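ATP-dependent DNA helicase PIF1 (Candida albicans, PDB 7OTJ) couples ATP hydrolysis to movement along single-stranded DNA in the 5'-3' direction and so unwinds duplex DNA. Local coordinates at a contact of chain A with DNA. Residues are numbered along the deposited sequence; one frame, centred on the assembly and turned at random.

A contact of chain A with DNA. Residues 55-57, 67. With nucleotides of chain B.
Gly57 and Thr56 meet the phosphate of DT4, which joins it to DT3 in an unpaired single strand. Ser55 and Thr67 flank them on the sugar of DT4. The site belongs to the PIF1-like helicase domain. Its main segment is the loop that follows strand 50-54 and runs into helix 57-61. This is motif Ia of the superfamily 1 helicases, which grips single-stranded DNA.

The close part of the contact is at the phosphate. The backbone N of Gly57 donates a hydrogen bond to OP1, a non-bridging oxygen of DT4, at 2.8 Å. The bond is nearly straight, 166° at the hydrogen. Gly57 opens helix 57-61, so the oxygen sits at the N-terminal end of that helix. The helix dipole may add some attraction for the negative phosphate.

Thr56 lies alongside the backbone link between the two nucleotides. Its CA is 3.7 Å from OP1 of DT4. Chi1, 63°, sets OG1 between the backbone N and the carbonyl carbon and puts the methyl CG2 anti to the carbonyl carbon, beside the backbone N. The methyl passes the link side-on. CG2 lies 3.8 Å and CB 4.0 Å from O3' of DT3, both van der Waals contacts. The hydroxyl OG1 points away from the strand.

The sugar side is looser. The carbonyl O of Ser55 is 3.6 Å from C5' of DT4, a contact without a hydrogen bond. Thr67, on the short strand 66-67, approaches the 3' side of the same deoxyribose. It hides little surface against the DNA.

The four residues touch phosphate and sugar, while the thymine bases point away from them. This patch therefore probably recognises the backbone and not the base sequence, which would suit a helicase that moves along DNA. At the loose edge, the hydroxyl OG1 of Thr67 donates a weak hydrogen bond of 3.4 Å to O3' of DT4.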
loop_
_atom_site.group_PDB
_atom_site.type_symbol
_atom_site.label_atom_id
_atom_site.label_comp_id
_atom_site.label_asym_id
_atom_site.label_seq_id
_atom_site.Cartn_x
_atom_site.Cartn_y
_atom_site.Cartn_z
ATOM N N SER A 55 -0.622 0.535 6.479
ATOM C CA SER A 55 0.221 -0.620 6.770
ATOM C C SER A 55 1.186 -0.932 5.632
ATOM O O SER A 55 2.256 -1.500 5.875
ATOM C CB SER A 55 -0.643 -1.841 7.065
ATOM O OG SER A 55 -1.553 -2.071 6.004
ATOM N N THR A 56 0.813 -0.636 4.388
ATOM C CA THR A 56 1.684 -0.880 3.247
ATOM C C THR A 56 1.961 0.421 2.502
ATOM O O THR A 56 1.226 1.406 2.627
ATOM C CB THR A 56 1.069 -1.901 2.281
ATOM O OG1 THR A 56 -0.153 -1.376 1.747
ATOM C CG2 THR A 56 0.779 -3.201 2.996
ATOM N N GLY A 57 3.013 0.398 1.678
ATOM C CA GLY A 57 3.405 1.603 0.967
ATOM C C GLY A 57 2.352 2.065 -0.020
ATOM O O GLY A 57 2.020 3.252 -0.081
ATOM N N THR A 67 4.208 4.893 5.194
ATOM C CA THR A 67 3.967 3.691 5.973
ATOM C C THR A 67 4.013 4.000 7.467
ATOM O O THR A 67 4.582 5.003 7.913
ATOM C CB THR A 67 4.972 2.594 5.623
ATOM O OG1 THR A 67 6.272 2.938 6.125
ATOM C CG2 THR A 67 5.034 2.400 4.114
ATOM P P DT B 3 4.609 -8.511 -0.779
ATOM O OP1 DT B 3 4.034 -7.782 -1.937
ATOM O OP2 DT B 3 5.940 -9.155 -0.896
ATOM O "O5'" DT B 3 4.647 -7.535 0.495
ATOM C "C5'" DT B 3 3.455 -6.888 0.919
ATOM C "C4'" DT B 3 3.580 -6.323 2.332
ATOM O "O4'" DT B 3 3.758 -7.398 3.275
ATOM C "C3'" DT B 3 4.752 -5.390 2.562
ATOM O "O3'" DT B 3 4.376 -4.065 2.233
ATOM C "C2'" DT B 3 5.012 -5.534 4.064
ATOM C "C1'" DT B 3 4.574 -6.968 4.354
ATOM N N1 DT B 3 5.699 -7.930 4.491
ATOM C C2 DT B 3 6.216 -8.189 5.736
ATOM O O2 DT B 3 5.810 -7.650 6.748
ATOM N N3 DT B 3 7.236 -9.107 5.752
ATOM C C4 DT B 3 7.772 -9.782 4.661
ATOM O O4 DT B 3 8.692 -10.590 4.767
ATOM C C5 DT B 3 7.175 -9.464 3.386
ATOM C C7 DT B 3 7.669 -10.127 2.130
ATOM C C6 DT B 3 6.177 -8.569 3.365
ATOM P P DT B 4 5.504 -2.984 1.862
ATOM O OP1 DT B 4 4.834 -1.734 1.429
ATOM O OP2 DT B 4 6.474 -3.668 0.979
ATOM O "O5'" DT B 4 6.204 -2.661 3.264
ATOM C "C5'" DT B 4 5.475 -1.953 4.251
ATOM C "C4'" DT B 4 6.211 -1.931 5.577
ATOM O "O4'" DT B 4 6.239 -3.255 6.150
ATOM C "C3'" DT B 4 7.663 -1.515 5.495
ATOM O "O3'" DT B 4 7.742 -0.112 5.495
ATOM C "C2'" DT B 4 8.232 -2.113 6.780
ATOM C "C1'" DT B 4 7.416 -3.402 6.930
ATOM N N1 DT B 4 8.149 -4.644 6.489
ATOM C C2 DT B 4 8.527 -5.559 7.438
ATOM O O2 DT B 4 8.295 -5.421 8.623
ATOM N N3 DT B 4 9.189 -6.653 6.952
ATOM C C4 DT B 4 9.510 -6.921 5.638
ATOM O O4 DT B 4 10.112 -7.934 5.306
ATOM C C5 DT B 4 9.090 -5.926 4.683
ATOM C C7 DT B 4 9.382 -6.117 3.224
ATOM C C6 DT B 4 8.434 -4.844 5.147
#